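Uncharacterized protein (Neosartorya fumigata, PDB 5J5L) binds arachidonic acid inside a bundle of helices and is probably a cell-wall mannoprotein recognised by the host's antibodies. Local coordinates at residues A[9-20]-A[40-51]. Sequence-based numbering, arbitrary orientation.
Sequences DLSTIKTDINTL and VEQQLESDIDQA. With ACD (arachidonic acid), chain B.
Asp-16 and Asp-47 meet carboxylate to carboxylate, their planes only 15° apart and OD2 of Asp-16 an unusually short 2.4 Å from OD2 of Asp-47; one acid probably holds a proton, though this is not settled. CG of each lies beside its own backbone N (chi1 near -68°), which brings the two groups together where segments 9-20 and 40-51 run antiparallel (162°), their axes 9.1 Å apart at closest approach. Gln-43, one turn before Asp-47, gives NE2 to OD1 of Asp-47 at 3.0 Å, approaching from above the carboxylate plane, while CG2 of Thr-12 packs against the same carboxylate. On the inner side of this pair the contact turns apolar. Ile-13 is a knob among Leu-44, Asp-47, Ile-48 and Ala-51, its CD1 3.8 Å from CB of Ala-51. Leu-44 returns the packing as a knob among Ile-13, Asp-16, Ile-17 and Leu-20; its CD1 rests on CB of Asp-16. The methyls of Leu-20 divide the work: CD2 packs 3.8 Å from CB of Val-40, while CD1 meets CD2 of Leu-44 at 3.5 Å and C15 of the arachidonic acid at 3.7 Å. Further along, a water donates to O of Asp-9 and O of Asp-47, bridging the backbones. Helices 63-89 and 100-124 pack alongside, and Leu-20 and Ile-48 line the lipid pocket: knobs-into-holes packing in an antiparallel helical bundle enclosing a fatty acid.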
ATOM      1  N   ASP A   9      -5.037  -9.093  -7.802  1.00 19.48           N
ATOM      2  CA  ASP A   9      -3.880  -8.729  -6.978  1.00 18.40           C
ATOM      3  C   ASP A   9      -4.151  -7.459  -6.177  1.00 16.89           C
ATOM      4  O   ASP A   9      -3.772  -7.362  -5.011  1.00 17.31           O
ATOM      5  CB  ASP A   9      -2.638  -8.464  -7.827  1.00 20.71           C
ATOM      6  CG  ASP A   9      -2.042  -9.702  -8.450  1.00 24.80           C
ATOM      7  OD1 ASP A   9      -2.339 -10.862  -8.040  1.00 26.10           O
ATOM      8  OD2 ASP A   9      -1.193  -9.509  -9.356  1.00 26.75           O
ATOM      9  N   LEU A  10      -4.750  -6.463  -6.825  1.00 17.43           N
ATOM     10  CA  LEU A  10      -5.035  -5.195  -6.162  1.00 16.93           C
ATOM     11  C   LEU A  10      -6.105  -5.366  -5.079  1.00 16.84           C
ATOM     12  O   LEU A  10      -6.056  -4.701  -4.046  1.00 19.39           O
ATOM     13  CB  LEU A  10      -5.443  -4.136  -7.168  1.00 18.64           C
ATOM     14  CG  LEU A  10      -4.303  -3.681  -8.102  1.00 17.31           C
ATOM     15  CD1 LEU A  10      -4.852  -2.838  -9.247  1.00 20.49           C
ATOM     16  CD2 LEU A  10      -3.199  -2.951  -7.368  1.00 19.62           C
ATOM     17  N   SER A  11      -7.048  -6.260  -5.309  1.00 18.30           N
ATOM     18  CA  SER A  11      -8.083  -6.519  -4.299  1.00 17.86           C
ATOM     19  C   SER A  11      -7.479  -7.158  -3.049  1.00 19.06           C
ATOM     20  O   SER A  11      -7.849  -6.826  -1.924  1.00 19.59           O
ATOM     21  CB  SER A  11      -9.154  -7.432  -4.868  1.00 19.75           C
ATOM     22  OG  SER A  11     -10.240  -7.584  -3.970  1.00 20.31           O
ATOM     23  N   THR A  12      -6.551  -8.081  -3.259  1.00 18.40           N
ATOM     24  CA  THR A  12      -5.847  -8.737  -2.156  1.00 19.61           C
ATOM     25  C   THR A  12      -5.085  -7.688  -1.332  1.00 18.19           C
ATOM     26  O   THR A  12      -5.084  -7.712  -0.095  1.00 20.39           O
ATOM     27  CB  THR A  12      -4.901  -9.828  -2.701  1.00 20.72           C
ATOM     28  OG1 THR A  12      -5.673 -10.882  -3.305  1.00 22.36           O
ATOM     29  CG2 THR A  12      -4.033 -10.423  -1.598  1.00 23.69           C
ATOM     30  N   ILE A  13      -4.442  -6.759  -2.017  1.00 18.73           N
ATOM     31  CA  ILE A  13      -3.766  -5.646  -1.343  1.00 18.21           C
ATOM     32  C   ILE A  13      -4.765  -4.828  -0.503  1.00 17.50           C
ATOM     33  O   ILE A  13      -4.494  -4.516   0.669  1.00 17.25           O
ATOM     34  CB  ILE A  13      -3.011  -4.758  -2.355  1.00 16.51           C
ATOM     35  CG1 ILE A  13      -1.829  -5.543  -2.945  1.00 18.00           C
ATOM     36  CG2 ILE A  13      -2.544  -3.463  -1.706  1.00 17.34           C
ATOM     37  CD1 ILE A  13      -1.304  -4.991  -4.255  1.00 18.57           C
ATOM     38  N   LYS A  14      -5.908  -4.510  -1.093  1.00 18.75           N
ATOM     39  CA  LYS A  14      -6.949  -3.755  -0.390  1.00 19.23           C
ATOM     40  C   LYS A  14      -7.353  -4.485   0.885  1.00 19.31           C
ATOM     41  O   LYS A  14      -7.449  -3.891   1.968  1.00 20.02           O
ATOM     42  CB  LYS A  14      -8.175  -3.580  -1.290  1.00 22.26           C
ATOM     43  CG  LYS A  14      -9.218  -2.612  -0.747  1.00 26.14           C
ATOM     44  CD  LYS A  14     -10.409  -2.555  -1.688  1.00 29.92           C
ATOM     45  CE  LYS A  14     -11.347  -1.406  -1.375  1.00 38.57           C
ATOM     46  NZ  LYS A  14     -10.930  -0.150  -2.061  1.00 42.53           N
ATOM     47  N   THR A  15      -7.602  -5.781   0.759  1.00 19.62           N
ATOM     48  CA  THR A  15      -7.954  -6.586   1.926  1.00 22.21           C
ATOM     49  C   THR A  15      -6.861  -6.561   2.995  1.00 21.75           C
ATOM     50  O   THR A  15      -7.161  -6.361   4.182  1.00 20.56           O
ATOM     51  CB  THR A  15      -8.327  -8.014   1.501  1.00 24.22           C
ATOM     52  OG1 THR A  15      -9.420  -7.920   0.594  1.00 26.69           O
ATOM     53  CG2 THR A  15      -8.744  -8.854   2.697  1.00 28.12           C
ATOM     54  N   ASP A  16      -5.596  -6.713   2.583  1.00 19.33           N
ATOM     55  CA  ASP A  16      -4.459  -6.657   3.508  1.00 19.29           C
ATOM     56  C   ASP A  16      -4.431  -5.342   4.289  1.00 19.49           C
ATOM     57  O   ASP A  16      -4.222  -5.340   5.504  1.00 19.47           O
ATOM     58  CB  ASP A  16      -3.122  -6.759   2.769  1.00 20.15           C
ATOM     59  CG  ASP A  16      -2.877  -8.107   2.102  1.00 22.80           C
ATOM     60  OD1 ASP A  16      -3.465  -9.164   2.488  1.00 23.24           O
ATOM     61  OD2 ASP A  16      -2.003  -8.117   1.188  1.00 22.25           O
ATOM     62  N   ILE A  17      -4.600  -4.225   3.571  1.00 17.62           N
ATOM     63  CA  ILE A  17      -4.551  -2.902   4.182  1.00 17.53           C
ATOM     64  C   ILE A  17      -5.648  -2.763   5.234  1.00 19.35           C
ATOM     65  O   ILE A  17      -5.394  -2.277   6.339  1.00 19.22           O
ATOM     66  CB  ILE A  17      -4.668  -1.771   3.141  1.00 17.92           C
ATOM     67  CG1 ILE A  17      -3.423  -1.741   2.234  1.00 17.59           C
ATOM     68  CG2 ILE A  17      -4.827  -0.416   3.821  1.00 19.85           C
ATOM     69  CD1 ILE A  17      -3.640  -1.026   0.911  1.00 19.45           C
ATOM     70  N   ASN A  18      -6.859  -3.190   4.893  1.00 20.19           N
ATOM     71  CA  ASN A  18      -7.971  -3.020   5.817  1.00 23.79           C
ATOM     72  C   ASN A  18      -7.825  -3.908   7.039  1.00 23.29           C
ATOM     73  O   ASN A  18      -8.176  -3.501   8.137  1.00 23.28           O
ATOM     74  CB  ASN A  18      -9.277  -3.208   5.076  1.00 29.18           C
ATOM     75  CG  ASN A  18      -9.528  -2.063   4.104  1.00 37.28           C
ATOM     76  OD1 ASN A  18      -9.232  -0.889   4.409  1.00 37.07           O
ATOM     77  ND2 ASN A  18     -10.045  -2.385   2.937  1.00 40.47           N
ATOM     78  N   THR A  19      -7.223  -5.077   6.859  1.00 20.33           N
ATOM     79  CA  THR A  19      -6.877  -5.927   7.996  1.00 23.64           C
ATOM     80  C   THR A  19      -5.834  -5.258   8.896  1.00 21.68           C
ATOM     81  O   THR A  19      -5.991  -5.229  10.113  1.00 23.29           O
ATOM     82  CB  THR A  19      -6.400  -7.308   7.521  1.00 23.54           C
ATOM     83  OG1 THR A  19      -7.443  -7.905   6.740  1.00 26.19           O
ATOM     84  CG2 THR A  19      -6.044  -8.199   8.701  1.00 30.68           C
ATOM     85  N   LEU A  20      -4.794  -4.687   8.311  1.00 19.32           N
ATOM     86  CA  LEU A  20      -3.812  -3.948   9.109  1.00 20.09           C
ATOM     87  C   LEU A  20      -4.430  -2.828   9.941  1.00 19.15           C
ATOM     88  O   LEU A  20      -4.093  -2.645  11.106  1.00 21.00           O
ATOM     89  CB  LEU A  20      -2.734  -3.338   8.210  1.00 20.62           C
ATOM     90  CG  LEU A  20      -1.560  -4.229   7.885  1.00 26.58           C
ATOM     91  CD1 LEU A  20      -0.655  -3.509   6.899  1.00 26.20           C
ATOM     92  CD2 LEU A  20      -0.763  -4.598   9.132  1.00 22.62           C
ATOM     93  N   VAL A  40       0.949  -9.531   9.033  1.00 19.64           N
ATOM     94  CA  VAL A  40       0.052  -8.987   8.002  1.00 19.41           C
ATOM     95  C   VAL A  40       0.800  -7.983   7.145  1.00 18.73           C
ATOM     96  O   VAL A  40       0.662  -7.972   5.916  1.00 20.20           O
ATOM     97  CB  VAL A  40      -1.217  -8.348   8.583  1.00 20.57           C
ATOM     98  CG1 VAL A  40      -2.132  -7.886   7.461  1.00 20.65           C
ATOM     99  CG2 VAL A  40      -1.959  -9.338   9.469  1.00 21.86           C
ATOM    100  N   GLU A  41       1.625  -7.153   7.780  1.00 18.35           N
ATOM    101  CA  GLU A  41       2.409  -6.177   7.034  1.00 17.41           C
ATOM    102  C   GLU A  41       3.343  -6.851   6.034  1.00 19.28           C
ATOM    103  O   GLU A  41       3.526  -6.351   4.923  1.00 19.09           O
ATOM    104  CB  GLU A  41       3.183  -5.281   7.975  1.00 17.74           C
ATOM    105  CG  GLU A  41       3.885  -4.119   7.286  1.00 18.91           C
ATOM    106  CD  GLU A  41       5.196  -4.483   6.626  1.00 19.52           C
ATOM    107  OE1 GLU A  41       5.793  -5.537   6.962  1.00 19.07           O
ATOM    108  OE2 GLU A  41       5.661  -3.667   5.783  1.00 19.06           O
ATOM    109  N   GLN A  42       3.925  -7.985   6.425  1.00 19.29           N
ATOM    110  CA  GLN A  42       4.858  -8.706   5.553  1.00 20.33           C
ATOM    111  C   GLN A  42       4.107  -9.384   4.406  1.00 21.94           C
ATOM    112  O   GLN A  42       4.614  -9.446   3.275  1.00 23.07           O
ATOM    113  CB  GLN A  42       5.689  -9.695   6.355  1.00 24.64           C
ATOM    114  CG  GLN A  42       6.726  -8.997   7.227  1.00 23.26           C
ATOM    115  CD  GLN A  42       7.921  -8.502   6.423  1.00 26.36           C
ATOM    116  OE1 GLN A  42       8.096  -7.296   6.211  1.00 28.19           O
ATOM    117  NE2 GLN A  42       8.731  -9.427   5.959  1.00 27.50           N
ATOM    118  N   GLN A  43       2.898  -9.871   4.702  1.00 21.46           N
ATOM    119  CA  GLN A  43       1.995 -10.382   3.653  1.00 20.52           C
ATOM    120  C   GLN A  43       1.664  -9.272   2.659  1.00 19.71           C
ATOM    121  O   GLN A  43       1.673  -9.485   1.437  1.00 19.99           O
ATOM    122  CB  GLN A  43       0.717 -10.945   4.264  1.00 22.60           C
ATOM    123  CG  GLN A  43      -0.147 -11.717   3.272  1.00 26.87           C
ATOM    124  CD  GLN A  43       0.596 -12.868   2.605  1.00 31.09           C
ATOM    125  OE1 GLN A  43       1.118 -13.762   3.271  1.00 34.62           O
ATOM    126  NE2 GLN A  43       0.645 -12.852   1.269  1.00 35.01           N
ATOM    127  N   LEU A  44       1.392  -8.082   3.182  1.00 19.25           N
ATOM    128  CA  LEU A  44       1.104  -6.921   2.344  1.00 18.06           C
ATOM    129  C   LEU A  44       2.283  -6.618   1.419  1.00 17.85           C
ATOM    130  O   LEU A  44       2.098  -6.427   0.216  1.00 17.34           O
ATOM    131  CB  LEU A  44       0.753  -5.694   3.195  1.00 17.93           C
ATOM    132  CG  LEU A  44       0.581  -4.341   2.499  1.00 16.34           C
ATOM    133  CD1 LEU A  44      -0.424  -4.425   1.362  1.00 17.92           C
ATOM    134  CD2 LEU A  44       0.186  -3.265   3.493  1.00 18.59           C
ATOM    135  N   GLU A  45       3.491  -6.590   1.975  1.00 17.72           N
ATOM    136  CA  GLU A  45       4.692  -6.382   1.152  1.00 19.48           C
ATOM    137  C   GLU A  45       4.787  -7.395   0.003  1.00 20.21           C
ATOM    138  O   GLU A  45       5.033  -7.029  -1.150  1.00 20.11           O
ATOM    139  CB  GLU A  45       5.964  -6.440   2.004  1.00 20.14           C
ATOM    140  CG  GLU A  45       6.164  -5.268   2.956  1.00 22.04           C
ATOM    141  CD  GLU A  45       7.566  -5.217   3.564  1.00 22.13           C
ATOM    142  OE1 GLU A  45       8.485  -5.885   3.064  1.00 24.70           O
ATOM    143  OE2 GLU A  45       7.769  -4.497   4.560  1.00 23.13           O
ATOM    144  N   SER A  46       4.563  -8.667   0.326  1.00 20.11           N
ATOM    145  CA  SER A  46       4.617  -9.745  -0.650  1.00 23.36           C
ATOM    146  C   SER A  46       3.557  -9.548  -1.737  1.00 20.83           C
ATOM    147  O   SER A  46       3.822  -9.761  -2.921  1.00 22.63           O
ATOM    148  CB  SER A  46       4.389 -11.088   0.053  1.00 24.71           C
ATOM    149  OG  SER A  46       4.547 -12.176  -0.832  1.00 32.07           O
ATOM    150  N   ASP A  47       2.355  -9.187  -1.311  1.00 19.26           N
ATOM    151  CA  ASP A  47       1.232  -8.990  -2.231  1.00 19.08           C
ATOM    152  C   ASP A  47       1.448  -7.796  -3.166  1.00 18.97           C
ATOM    153  O   ASP A  47       1.058  -7.857  -4.344  1.00 19.44           O
ATOM    154  CB  ASP A  47      -0.081  -8.874  -1.441  1.00 19.43           C
ATOM    155  CG  ASP A  47      -0.489 -10.213  -0.769  1.00 23.35           C
ATOM    156  OD1 ASP A  47      -0.039 -11.289  -1.220  1.00 25.21           O
ATOM    157  OD2 ASP A  47      -1.270 -10.190   0.207  1.00 24.22           O
ATOM    158  N   ILE A  48       2.080  -6.739  -2.672  1.00 18.43           N
ATOM    159  CA  ILE A  48       2.400  -5.590  -3.521  1.00 18.17           C
ATOM    160  C   ILE A  48       3.438  -6.025  -4.559  1.00 19.49           C
ATOM    161  O   ILE A  48       3.296  -5.733  -5.742  1.00 19.96           O
ATOM    162  CB  ILE A  48       2.924  -4.385  -2.700  1.00 17.54           C
ATOM    163  CG1 ILE A  48       1.804  -3.792  -1.814  1.00 18.67           C
ATOM    164  CG2 ILE A  48       3.483  -3.304  -3.624  1.00 17.63           C
ATOM    165  CD1 ILE A  48       2.281  -2.885  -0.716  1.00 17.84           C
ATOM    166  N   ASP A  49       4.472  -6.722  -4.106  1.00 20.59           N
ATOM    167  CA  ASP A  49       5.523  -7.218  -5.002  1.00 22.21           C
ATOM    168  C   ASP A  49       4.949  -8.186  -6.041  1.00 24.25           C
ATOM    169  O   ASP A  49       5.375  -8.165  -7.200  1.00 24.00           O
ATOM    170  CB  ASP A  49       6.657  -7.873  -4.218  1.00 24.33           C
ATOM    171  CG  ASP A  49       7.532  -6.852  -3.484  1.00 27.12           C
ATOM    172  OD1 ASP A  49       7.416  -5.634  -3.763  1.00 26.65           O
ATOM    173  OD2 ASP A  49       8.332  -7.264  -2.628  1.00 28.85           O
ATOM    174  N   GLN A  50       3.952  -8.992  -5.651  1.00 23.14           N
ATOM    175  CA  GLN A  50       3.300  -9.898  -6.600  1.00 25.44           C
ATOM    176  C   GLN A  50       2.565  -9.109  -7.685  1.00 23.26           C
ATOM    177  O   GLN A  50       2.661  -9.444  -8.873  1.00 26.51           O
ATOM    178  CB  GLN A  50       2.335 -10.845  -5.880  1.00 27.13           C
ATOM    179  CG  GLN A  50       1.590 -11.807  -6.811  1.00 29.48           C
ATOM    180  CD  GLN A  50       2.520 -12.775  -7.515  1.00 35.98           C
ATOM    181  OE1 GLN A  50       2.647 -12.752  -8.739  1.00 40.23           O
ATOM    182  NE2 GLN A  50       3.193 -13.618  -6.744  1.00 37.12           N
ATOM    183  N   ALA A  51       1.830  -8.078  -7.273  1.00 21.61           N
ATOM    184  CA  ALA A  51       1.130  -7.188  -8.211  1.00 21.25           C
ATOM    185  C   ALA A  51       2.107  -6.536  -9.205  1.00 22.60           C
ATOM    186  O   ALA A  51       1.841  -6.492 -10.411  1.00 22.14           O
ATOM    187  CB  ALA A  51       0.340  -6.127  -7.469  1.00 21.21           C
TER
HETATM  188  C1  ACD B 201      -0.075  -3.134  15.727  1.00 27.42           C
HETATM  189  C2  ACD B 201       1.172  -2.713  14.987  1.00 31.68           C
HETATM  190  C3  ACD B 201       1.987  -1.766  15.843  1.00 28.01           C
HETATM  191  C4  ACD B 201       3.392  -1.588  15.266  1.00 25.88           C
HETATM  192  C5  ACD B 201       4.051  -2.933  15.066  1.00 26.26           C
HETATM  193  C6  ACD B 201       4.498  -3.409  13.890  1.00 31.13           C
HETATM  194  C7  ACD B 201       4.475  -2.631  12.598  1.00 31.60           C
HETATM  195  C8  ACD B 201       3.388  -3.103  11.647  1.00 28.17           C
HETATM  196  C9  ACD B 201       2.700  -2.282  10.837  1.00 30.21           C
HETATM  197  C10 ACD B 201       2.854  -0.772  10.779  1.00 31.75           C
HETATM  198  C11 ACD B 201       3.738  -0.356   9.632  1.00 33.07           C
HETATM  199  C12 ACD B 201       3.368   0.354   8.558  1.00 29.85           C
HETATM  200  C13 ACD B 201       1.981   0.870   8.235  1.00 33.78           C
HETATM  201  C14 ACD B 201       1.313  -0.231   7.431  1.00 35.32           C
HETATM  202  C15 ACD B 201       0.424  -0.030   6.452  1.00 34.43           C
HETATM  203  C16 ACD B 201      -0.022   1.335   6.009  1.00 28.08           C
HETATM  204  C17 ACD B 201      -0.645   1.231   4.625  1.00 33.63           C
HETATM  205  C18 ACD B 201       0.388   0.902   3.562  1.00 31.92           C
HETATM  206  C19 ACD B 201      -0.215   0.955   2.179  1.00 35.08           C
HETATM  207  C20 ACD B 201       0.490   0.087   1.169  1.00 30.70           C
HETATM  208  O1  ACD B 201      -1.061  -2.405  15.557  1.00 26.69           O
HETATM  209  O2  ACD B 201      -0.093  -4.163  16.429  1.00 28.46           O
HETATM  210  O   HOH W   1      -1.377  -9.076  -4.689  1.00 21.70           O